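Long-range contacts in phenyl-3-pyruvate decarboxylase (Azospirillum brasilense, PDB 2NXW), which catalyses the thiamine diphosphate- and metal-dependent decarboxylation of phenylpyruvate and indole-3-pyruvate, the latter to indole-3-acetaldehyde in auxin biosynthesis: residues N476-M481 / I540-L545; C403-M408 / S546-R551; A397-D402 / T445-G450. All blocks are in the same frame, centred on the assembly; numbering follows the deposited sequence.

How the interactions relate
All three contacts lie in the C-terminal thiamine diphosphate-binding domain, with interactions 1 and 3 holding the diphosphate and its magnesium ion. Their centres are about 12 Å apart, and the metal joins them: N476 and S478 of interaction 1 and D449 of interaction 3 are its protein ligands. A hydrogen bond from S478 N to D449 OD2, 3.0 Å, probably ties the 476-481 loop to the start of helix 449-455. Interaction 2 is a second layer, its centre about 11 Å from that of interaction 3, and the L549 side chain comes within about 6 Å of the cofactor. Its link is S546 OG, hydrogen-bonded at 2.6 Å to D402 OD1; D402 N meets the diphosphate.

Interaction 1 of 3, residues N476-M481 / I540-L545; sequences NASWEM and IPRGVL. With MG (magnesium ion), chain C; TPP (thiamine diphosphate), chain E.
R542 presents the NE side of its guanidinium to the carbonyl of A477, and both NE and NH2 donate to A477 O. R542 NH2, 2.9 Å from A477 O, lies in the carbonyl plane, whereas R542 NE, 3.0 Å from A477 O, approaches from above it, 48° out. Before reaching there the extended arginine chain passes the preceding carbonyl, with R542 CG 3.3 Å from N476 O. E480 comes from the other segment with its chain bent at chi2 (65°), which brings OE2 to 2.7 Å from G543 N; the amide meets the oxygen from above the carboxylate plane. Its other oxygen, OE1, accepts from S478 OG and forms a salt bridge with R483, so both carboxylate oxygens are engaged. The L545 side chain crosses that of E480 at about a right angle, with L545 CD2 3.7 Å from E480 CG.

On the cofactor side, N476 OD1 and S478 O each bind the magnesium ion, while E480 N donates to diphosphate O1B at 2.9 Å. The contact thus joins the loop after strand 470-475 and the first turn of helix 480-485 to the type II turn P541-V544 after strand 534-539, with helix 376-388 packed against I540 and V544.

Interaction 2 of 3, residues C403-M408 / S546-R551; sequences CLFTAM and SDTLAR
F405 and L549 make the apolar part of this contact, a CH-pi interaction in which the leucine methyl sits over the ring. L549 CD1 lies 3.9 Å from the F405 ring centroid and 7° off the normal, which places it above the middle of one face. With CG of L549 turned anti to the backbone N (chi1 178°), the branch reaches over the ring, and the leucine backbone stays on the same side, past the rim, with L549 CA 3.5 Å from F405 CD1. T548 CG2 approaches the same ring obliquely, 3.8 Å from F405 CD1. Outside the two segments, F305 and F552 also meet F405 edge-to-face (T-shaped).

The hydroxyls of S546 and T406 both look to D402, outside the two segments. S546 OG accepts from L549 N at 3.0 Å, with a 158° angle at the hydrogen, and is also bonded to D402 OD1. This oxygen nevertheless touches the other helix, S546 OG lying 3.3 Å from F405 CB. T406 OG1 rests 3.4 Å from S546 CB and is hydrogen-bonded to D402 O.

Water supplies the polar bridge between the segments: one molecule donates to F405 O at 2.9 Å and accepts from T548 N.

Such geometry is that of a serine N-cap. Here the capped first turn of helix 547-558 packs on helix 402-407, which starts at the diphosphate-binding loop of the C-terminal cofactor domain.

Interaction 3 of 3, residues A397-D402 / T445-G450; sequences AADMGD and TVVGDG. With MG (magnesium ion), chain C; TPP (thiamine diphosphate), chain E.
V446 and A398 are brought together by the valine's first torsion: chi1 of -66° sets CG1 anti to the carbonyl carbon and so leaves CG2 between the backbone N and that carbon, pointing at the neighbouring strand. V446 CG2 then lies 3.4 Å from A398 CB, tighter than usual van der Waals contact. V447 turns its own CG2 anti to the backbone N, toward D399, whose chi1 of -148° falls away from a staggered value; V447 CG2 and D399 CB are 3.9 Å apart.

These residues end two adjacent parallel strands, 395-398 and 443-448, in the central sheet of an alpha/beta cofactor-binding domain. The pairing is A397 with T445 and A398 with V446. V446 N donates to A397 O at 2.9 Å, and D399 N returns to V446 O at 3.1 Å, both with C=O...donor angles of 165°. The carboxylate of D399 is held by three backbone amides: M400 N and G425 N meet OD1, and G427 N meets OD2.

Successive strands are added first on one side of 395-398 (415-416) and then on the other (443-448), the switch point at which a crevice forms in parallel alpha/beta sheets. The diphosphate sits in it. D402 N donates to O2B and G450 N to O2A of the thiamine diphosphate, both at 2.8 Å, each from the first turn of a helix, which probably helps to balance the negative charge. G401 and G448 have no side chain, which leaves room for O3A of the cofactor, since a CB at either would run into it. G448-G450 is the GDG sequence of the family's metal-binding motif, and D449 OD1 binds the magnesium ion at 2.0 Å. A water accepts from G448 N at 2.8 Å and also hydrogen-bonds to M400 O and diphosphate O1A.

Interaction 1 of 3, residues N476-M481 / I540-L545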
loop_
_atom_site.group_PDB
_atom_site.type_symbol
_atom_site.label_atom_id
_atom_site.label_comp_id
_atom_site.label_asym_id
_atom_site.label_seq_id
_atom_site.Cartn_x
_atom_site.Cartn_y
_atom_site.Cartn_z
ATOM N N ASN A 476 -32.715 1.989 -25.800
ATOM C CA ASN A 476 -32.165 2.851 -26.840
ATOM C C ASN A 476 -31.027 2.145 -27.588
ATOM O O ASN A 476 -30.314 2.780 -28.363
ATOM C CB ASN A 476 -31.695 4.217 -26.274
ATOM C CG ASN A 476 -30.803 4.099 -25.030
ATOM O OD1 ASN A 476 -30.210 3.057 -24.764
ATOM N ND2 ASN A 476 -30.693 5.196 -24.285
ATOM N N ALA A 477 -30.894 0.828 -27.404
ATOM C CA ALA A 477 -29.842 0.035 -28.063
ATOM C C ALA A 477 -28.540 0.803 -27.930
ATOM O O ALA A 477 -27.814 1.037 -28.909
ATOM C CB ALA A 477 -30.186 -0.171 -29.542
ATOM N N SER A 478 -28.230 1.165 -26.693
ATOM C CA SER A 478 -27.068 1.996 -26.445
ATOM C C SER A 478 -26.694 2.106 -24.983
ATOM O O SER A 478 -27.547 1.995 -24.095
ATOM C CB SER A 478 -27.406 3.413 -26.938
ATOM O OG SER A 478 -26.371 4.351 -26.704
ATOM N N TRP A 479 -25.403 2.322 -24.742
ATOM C CA TRP A 479 -24.920 2.639 -23.399
ATOM C C TRP A 479 -24.923 4.164 -23.568
ATOM O O TRP A 479 -23.876 4.802 -23.767
ATOM C CB TRP A 479 -23.494 2.126 -23.200
ATOM C CG TRP A 479 -23.389 0.677 -22.829
ATOM C CD1 TRP A 479 -24.258 -0.059 -22.046
ATOM C CD2 TRP A 479 -22.318 -0.206 -23.169
ATOM N NE1 TRP A 479 -23.778 -1.338 -21.888
ATOM C CE2 TRP A 479 -22.592 -1.456 -22.566
ATOM C CE3 TRP A 479 -21.147 -0.063 -23.927
ATOM C CZ2 TRP A 479 -21.743 -2.554 -22.696
ATOM C CZ3 TRP A 479 -20.306 -1.144 -24.059
ATOM C CH2 TRP A 479 -20.603 -2.380 -23.448
ATOM N N GLU A 480 -26.113 4.751 -23.511
ATOM C CA GLU A 480 -26.274 6.166 -23.799
ATOM C C GLU A 480 -25.563 7.151 -22.894
ATOM O O GLU A 480 -25.084 8.181 -23.364
ATOM C CB GLU A 480 -27.764 6.510 -23.914
ATOM C CG GLU A 480 -28.077 7.844 -24.635
ATOM C CD GLU A 480 -27.698 7.875 -26.120
ATOM O OE1 GLU A 480 -27.461 6.813 -26.740
ATOM O OE2 GLU A 480 -27.652 9.001 -26.670
ATOM N N MET A 481 -25.487 6.876 -21.601
ATOM C CA MET A 481 -24.770 7.801 -20.741
ATOM C C MET A 481 -23.320 7.922 -21.191
ATOM O O MET A 481 -22.723 9.001 -21.099
ATOM C CB MET A 481 -24.814 7.336 -19.288
ATOM C CG MET A 481 -26.097 7.699 -18.595
ATOM S SD MET A 481 -25.946 7.619 -16.807
ATOM C CE MET A 481 -24.911 9.070 -16.497
ATOM N N ILE A 540 -36.508 3.873 -27.522
ATOM C CA ILE A 540 -36.143 5.286 -27.486
ATOM C C ILE A 540 -34.980 5.513 -28.442
ATOM O O ILE A 540 -34.045 4.723 -28.468
ATOM C CB ILE A 540 -35.679 5.677 -26.065
ATOM C CG1 ILE A 540 -36.797 5.404 -25.063
ATOM C CG2 ILE A 540 -35.249 7.152 -26.018
ATOM C CD1 ILE A 540 -36.365 5.587 -23.599
ATOM N N PRO A 541 -35.027 6.587 -29.248
ATOM C CA PRO A 541 -33.900 6.805 -30.161
ATOM C C PRO A 541 -32.625 7.224 -29.418
ATOM O O PRO A 541 -32.679 7.783 -28.318
ATOM C CB PRO A 541 -34.386 7.946 -31.066
ATOM C CG PRO A 541 -35.880 7.909 -30.954
ATOM C CD PRO A 541 -36.122 7.542 -29.504
ATOM N N ARG A 542 -31.476 6.942 -30.023
ATOM C CA ARG A 542 -30.213 7.377 -29.450
ATOM C C ARG A 542 -30.181 8.904 -29.554
ATOM O O ARG A 542 -30.789 9.490 -30.470
ATOM C CB ARG A 542 -29.043 6.788 -30.229
ATOM C CG ARG A 542 -28.929 5.292 -30.084
ATOM C CD ARG A 542 -27.874 4.750 -31.008
ATOM N NE ARG A 542 -27.805 3.296 -30.953
ATOM C CZ ARG A 542 -27.300 2.539 -31.918
ATOM N NH1 ARG A 542 -26.807 3.104 -33.016
ATOM N NH2 ARG A 542 -27.320 1.223 -31.810
ATOM N N GLY A 543 -29.497 9.548 -28.617
ATOM C CA GLY A 543 -29.401 11.000 -28.645
ATOM C C GLY A 543 -30.547 11.720 -27.949
ATOM O O GLY A 543 -30.534 12.947 -27.836
ATOM N N VAL A 544 -31.541 10.969 -27.479
ATOM C CA VAL A 544 -32.697 11.560 -26.806
ATOM C C VAL A 544 -32.540 11.291 -25.320
ATOM O O VAL A 544 -32.544 10.140 -24.886
ATOM C CB VAL A 544 -33.996 10.943 -27.351
ATOM C CG1 VAL A 544 -35.213 11.619 -26.727
ATOM C CG2 VAL A 544 -34.028 11.115 -28.882
ATOM N N LEU A 545 -32.396 12.366 -24.555
ATOM C CA LEU A 545 -32.140 12.285 -23.119
ATOM C C LEU A 545 -33.196 12.934 -22.246
ATOM O O LEU A 545 -33.953 13.791 -22.693
ATOM C CB LEU A 545 -30.808 12.985 -22.815
ATOM C CG LEU A 545 -29.658 12.708 -23.777
ATOM C CD1 LEU A 545 -28.455 13.563 -23.405
ATOM C CD2 LEU A 545 -29.304 11.229 -23.730
HETATM MG MG MG C . -29.375 2.233 -23.047
HETATM N "N1'" TPP E . -20.347 -1.485 -15.322
HETATM C "C2'" TPP E . -21.021 -1.380 -14.166
HETATM C CM2 TPP E . -21.266 -2.625 -13.328
HETATM N "N3'" TPP E . -21.472 -0.196 -13.741
HETATM C "C4'" TPP E . -21.274 0.951 -14.451
HETATM N "N4'" TPP E . -21.697 2.138 -13.935
HETATM C "C5'" TPP E . -20.616 0.881 -15.721
HETATM C "C6'" TPP E . -20.135 -0.383 -16.119
HETATM C "C7'" TPP E . -20.388 2.118 -16.620
HETATM N N3 TPP E . -21.678 2.724 -17.187
HETATM C C2 TPP E . -22.190 3.803 -16.587
HETATM S S1 TPP E . -23.603 4.199 -17.547
HETATM C C5 TPP E . -23.441 2.908 -18.733
HETATM C C4 TPP E . -22.291 2.239 -18.324
HETATM C CM4 TPP E . -21.760 1.008 -19.109
HETATM C C6 TPP E . -24.360 2.667 -19.864
HETATM C C7 TPP E . -25.732 2.222 -19.326
HETATM O O7 TPP E . -26.451 1.808 -20.460
HETATM P PA TPP E . -27.994 1.615 -20.159
HETATM O O1A TPP E . -28.268 0.635 -19.022
HETATM O O2A TPP E . -28.575 1.112 -21.479
HETATM O O3A TPP E . -28.701 2.994 -19.792
HETATM P PB TPP E . -28.489 4.340 -20.732
HETATM O O1B TPP E . -28.603 3.970 -22.212
HETATM O O2B TPP E . -29.627 5.294 -20.268
HETATM O O3B TPP E . -27.148 4.991 -20.426
HETATM O O HOH W 1 -31.457 7.673 -25.827
HETATM O O HOH W 2 -32.101 3.266 -30.540
HETATM O O HOH W 3 -31.174 2.748 -22.030
#

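Interaction 2 of 3, residues C403-M408 / S546-R551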
loop_
_atom_site.group_PDB
_atom_site.type_symbol
_atom_site.label_atom_id
_atom_site.label_comp_id
_atom_site.label_asym_id
_atom_site.label_seq_id
_atom_site.Cartn_x
_atom_site.Cartn_y
_atom_site.Cartn_z
ATOM N N CYS A 403 -32.312 6.122 -16.990
ATOM C CA CYS A 403 -33.506 5.735 -16.239
ATOM C C CYS A 403 -33.527 6.448 -14.872
ATOM O O CYS A 403 -34.586 6.870 -14.411
ATOM C CB CYS A 403 -33.549 4.215 -16.046
ATOM S SG CYS A 403 -32.104 3.476 -15.232
ATOM N N LEU A 404 -32.360 6.610 -14.251
ATOM C CA LEU A 404 -32.256 7.286 -12.956
ATOM C C LEU A 404 -32.505 8.788 -13.118
ATOM O O LEU A 404 -33.212 9.400 -12.327
ATOM C CB LEU A 404 -30.868 7.071 -12.351
ATOM C CG LEU A 404 -30.589 7.863 -11.069
ATOM C CD1 LEU A 404 -31.689 7.639 -10.032
ATOM C CD2 LEU A 404 -29.241 7.447 -10.526
ATOM N N PHE A 405 -31.906 9.381 -14.141
ATOM C CA PHE A 405 -32.090 10.803 -14.385
ATOM C C PHE A 405 -33.555 11.119 -14.703
ATOM O O PHE A 405 -34.056 12.186 -14.345
ATOM C CB PHE A 405 -31.153 11.248 -15.515
ATOM C CG PHE A 405 -29.710 11.317 -15.102
ATOM C CD1 PHE A 405 -29.114 12.537 -14.799
ATOM C CD2 PHE A 405 -28.953 10.158 -14.973
ATOM C CE1 PHE A 405 -27.785 12.604 -14.373
ATOM C CE2 PHE A 405 -27.619 10.210 -14.541
ATOM C CZ PHE A 405 -27.035 11.446 -14.241
ATOM N N THR A 406 -34.243 10.180 -15.346
ATOM C CA THR A 406 -35.652 10.341 -15.673
ATOM C C THR A 406 -36.497 10.177 -14.406
ATOM O O THR A 406 -37.469 10.908 -14.199
ATOM C CB THR A 406 -36.097 9.295 -16.687
ATOM O OG1 THR A 406 -35.261 9.376 -17.852
ATOM C CG2 THR A 406 -37.536 9.553 -17.105
ATOM N N ALA A 407 -36.120 9.221 -13.557
ATOM C CA ALA A 407 -36.853 8.975 -12.314
ATOM C C ALA A 407 -36.846 10.184 -11.391
ATOM O O ALA A 407 -37.763 10.346 -10.580
ATOM C CB ALA A 407 -36.274 7.756 -11.599
ATOM N N MET A 408 -35.827 11.034 -11.504
ATOM C CA MET A 408 -35.775 12.232 -10.668
ATOM C C MET A 408 -37.003 13.103 -10.927
ATOM O O MET A 408 -37.391 13.903 -10.070
ATOM C CB MET A 408 -34.507 13.047 -10.959
ATOM C CG MET A 408 -33.197 12.375 -10.552
ATOM S SD MET A 408 -33.094 12.097 -8.764
ATOM C CE MET A 408 -32.943 13.761 -8.164
ATOM N N SER A 546 -33.220 12.530 -20.983
ATOM C CA SER A 546 -34.124 13.142 -20.018
ATOM C C SER A 546 -33.637 14.583 -19.820
ATOM O O SER A 546 -32.482 14.893 -20.116
ATOM C CB SER A 546 -34.048 12.418 -18.669
ATOM O OG SER A 546 -32.774 12.586 -18.065
ATOM N N ASP A 547 -34.495 15.460 -19.315
ATOM C CA ASP A 547 -34.062 16.844 -19.098
ATOM C C ASP A 547 -32.933 16.918 -18.060
ATOM O O ASP A 547 -32.001 17.730 -18.179
ATOM C CB ASP A 547 -35.231 17.713 -18.631
ATOM C CG ASP A 547 -36.287 17.922 -19.708
ATOM O OD1 ASP A 547 -36.061 17.567 -20.885
ATOM O OD2 ASP A 547 -37.355 18.466 -19.367
ATOM N N THR A 548 -33.002 16.078 -17.033
ATOM C CA THR A 548 -31.974 16.108 -16.006
ATOM C C THR A 548 -30.623 15.631 -16.546
ATOM O O THR A 548 -29.583 16.207 -16.210
ATOM C CB THR A 548 -32.414 15.268 -14.782
ATOM O OG1 THR A 548 -33.682 15.757 -14.325
ATOM C CG2 THR A 548 -31.400 15.365 -13.656
ATOM N N LEU A 549 -30.618 14.599 -17.389
ATOM C CA LEU A 549 -29.346 14.147 -17.936
ATOM C C LEU A 549 -28.825 15.213 -18.895
ATOM O O LEU A 549 -27.628 15.468 -18.934
ATOM C CB LEU A 549 -29.491 12.797 -18.657
ATOM C CG LEU A 549 -28.196 12.275 -19.308
ATOM C CD1 LEU A 549 -27.071 12.186 -18.272
ATOM C CD2 LEU A 549 -28.458 10.912 -19.930
ATOM N N ALA A 550 -29.717 15.863 -19.635
ATOM C CA ALA A 550 -29.269 16.910 -20.552
ATOM C C ALA A 550 -28.606 18.046 -19.764
ATOM O O ALA A 550 -27.580 18.585 -20.189
ATOM C CB ALA A 550 -30.431 17.435 -21.365
ATOM N N ARG A 551 -29.166 18.403 -18.611
ATOM C CA ARG A 551 -28.565 19.470 -17.808
ATOM C C ARG A 551 -27.218 19.024 -17.245
ATOM O O ARG A 551 -26.282 19.822 -17.131
ATOM C CB ARG A 551 -29.488 19.877 -16.655
ATOM C CG ARG A 551 -30.739 20.618 -17.090
ATOM C CD ARG A 551 -31.366 21.368 -15.917
ATOM N NE ARG A 551 -31.774 20.479 -14.832
ATOM C CZ ARG A 551 -32.889 19.749 -14.821
ATOM N NH1 ARG A 551 -33.740 19.789 -15.839
ATOM N NH2 ARG A 551 -33.149 18.972 -13.779
HETATM O O HOH W 4 -35.213 14.202 -16.010
#

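Interaction 3 of 3, residues A397-D402 / T445-G450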
loop_
_atom_site.group_PDB
_atom_site.type_symbol
_atom_site.label_atom_id
_atom_site.label_comp_id
_atom_site.label_asym_id
_atom_site.label_seq_id
_atom_site.Cartn_x
_atom_site.Cartn_y
_atom_site.Cartn_z
ATOM N N ALA A 397 -37.608 1.758 -8.032
ATOM C CA ALA A 397 -36.252 1.227 -7.931
ATOM C C ALA A 397 -35.653 1.551 -9.299
ATOM O O ALA A 397 -36.229 1.221 -10.338
ATOM C CB ALA A 397 -36.268 -0.275 -7.705
ATOM N N ALA A 398 -34.513 2.217 -9.313
ATOM C CA ALA A 398 -33.900 2.572 -10.578
ATOM C C ALA A 398 -32.476 2.063 -10.670
ATOM O O ALA A 398 -31.768 1.969 -9.671
ATOM C CB ALA A 398 -33.906 4.093 -10.744
ATOM N N ASP A 399 -32.070 1.707 -11.885
ATOM C CA ASP A 399 -30.702 1.278 -12.129
ATOM C C ASP A 399 -29.925 2.556 -12.452
ATOM O O ASP A 399 -30.472 3.661 -12.359
ATOM C CB ASP A 399 -30.644 0.317 -13.320
ATOM C CG ASP A 399 -29.533 -0.712 -13.178
ATOM O OD1 ASP A 399 -28.351 -0.304 -13.193
ATOM O OD2 ASP A 399 -29.838 -1.917 -13.051
ATOM N N MET A 400 -28.651 2.411 -12.800
ATOM C CA MET A 400 -27.835 3.556 -13.185
ATOM C C MET A 400 -27.981 3.701 -14.698
ATOM O O MET A 400 -27.914 2.709 -15.431
ATOM C CB MET A 400 -26.364 3.314 -12.828
ATOM C CG MET A 400 -25.423 4.402 -13.325
ATOM S SD MET A 400 -25.852 6.022 -12.691
ATOM C CE MET A 400 -24.567 7.006 -13.441
ATOM N N GLY A 401 -28.187 4.937 -15.145
ATOM C CA GLY A 401 -28.368 5.228 -16.564
ATOM C C GLY A 401 -29.368 6.366 -16.673
ATOM O O GLY A 401 -29.726 6.976 -15.671
ATOM N N ASP A 402 -29.829 6.686 -17.879
ATOM C CA ASP A 402 -30.801 7.765 -17.998
ATOM C C ASP A 402 -32.101 7.407 -17.271
ATOM O O ASP A 402 -32.899 8.284 -16.942
ATOM C CB ASP A 402 -31.062 8.109 -19.472
ATOM C CG ASP A 402 -31.648 9.509 -19.646
ATOM O OD1 ASP A 402 -31.604 10.303 -18.682
ATOM O OD2 ASP A 402 -32.146 9.806 -20.753
ATOM N N THR A 445 -40.007 -0.464 -11.389
ATOM C CA THR A 445 -38.580 -0.453 -11.674
ATOM C C THR A 445 -38.312 0.210 -13.018
ATOM O O THR A 445 -39.019 -0.055 -13.983
ATOM C CB THR A 445 -38.040 -1.885 -11.746
ATOM O OG1 THR A 445 -38.250 -2.525 -10.483
ATOM C CG2 THR A 445 -36.552 -1.894 -12.072
ATOM N N VAL A 446 -37.315 1.093 -13.060
ATOM C CA VAL A 446 -36.901 1.707 -14.327
ATOM C C VAL A 446 -35.451 1.248 -14.554
ATOM O O VAL A 446 -34.622 1.261 -13.640
ATOM C CB VAL A 446 -37.022 3.256 -14.329
ATOM C CG1 VAL A 446 -38.501 3.654 -14.238
ATOM C CG2 VAL A 446 -36.230 3.860 -13.192
ATOM N N VAL A 447 -35.156 0.834 -15.780
ATOM C CA VAL A 447 -33.852 0.259 -16.089
ATOM C C VAL A 447 -33.567 0.382 -17.585
ATOM O O VAL A 447 -34.479 0.286 -18.407
ATOM C CB VAL A 447 -33.868 -1.254 -15.659
ATOM C CG1 VAL A 447 -35.018 -1.989 -16.367
ATOM C CG2 VAL A 447 -32.536 -1.933 -15.957
ATOM N N GLY A 448 -32.301 0.591 -17.926
ATOM C CA GLY A 448 -31.919 0.707 -19.328
ATOM C C GLY A 448 -31.617 -0.643 -19.963
ATOM O O GLY A 448 -31.567 -1.670 -19.284
ATOM N N ASP A 449 -31.410 -0.663 -21.277
ATOM C CA ASP A 449 -31.124 -1.911 -21.958
ATOM C C ASP A 449 -29.783 -2.532 -21.556
ATOM O O ASP A 449 -29.673 -3.748 -21.397
ATOM C CB ASP A 449 -31.223 -1.738 -23.499
ATOM C CG ASP A 449 -30.366 -0.595 -24.053
ATOM O OD1 ASP A 449 -30.442 0.553 -23.552
ATOM O OD2 ASP A 449 -29.647 -0.871 -25.035
ATOM N N GLY A 450 -28.769 -1.695 -21.378
ATOM C CA GLY A 450 -27.474 -2.213 -20.970
ATOM C C GLY A 450 -27.559 -2.871 -19.605
ATOM O O GLY A 450 -27.043 -3.981 -19.398
HETATM MG MG MG C . -29.375 2.233 -23.047
HETATM N "N1'" TPP E . -20.347 -1.485 -15.322
HETATM C "C2'" TPP E . -21.021 -1.380 -14.166
HETATM C CM2 TPP E . -21.266 -2.625 -13.328
HETATM N "N3'" TPP E . -21.472 -0.196 -13.741
HETATM C "C4'" TPP E . -21.274 0.951 -14.451
HETATM N "N4'" TPP E . -21.697 2.138 -13.935
HETATM C "C5'" TPP E . -20.616 0.881 -15.721
HETATM C "C6'" TPP E . -20.135 -0.383 -16.119
HETATM C "C7'" TPP E . -20.388 2.118 -16.620
HETATM N N3 TPP E . -21.678 2.724 -17.187
HETATM C C2 TPP E . -22.190 3.803 -16.587
HETATM S S1 TPP E . -23.603 4.199 -17.547
HETATM C C5 TPP E . -23.441 2.908 -18.733
HETATM C C4 TPP E . -22.291 2.239 -18.324
HETATM C CM4 TPP E . -21.760 1.008 -19.109
HETATM C C6 TPP E . -24.360 2.667 -19.864
HETATM C C7 TPP E . -25.732 2.222 -19.326
HETATM O O7 TPP E . -26.451 1.808 -20.460
HETATM P PA TPP E . -27.994 1.615 -20.159
HETATM O O1A TPP E . -28.268 0.635 -19.022
HETATM O O2A TPP E . -28.575 1.112 -21.479
HETATM O O3A TPP E . -28.701 2.994 -19.792
HETATM P PB TPP E . -28.489 4.340 -20.732
HETATM O O1B TPP E . -28.603 3.970 -22.212
HETATM O O2B TPP E . -29.627 5.294 -20.268
HETATM O O3B TPP E . -27.148 4.991 -20.426
HETATM O O HOH W 5 -29.833 1.604 -17.015
HETATM O O HOH W 3 -31.174 2.748 -22.030
#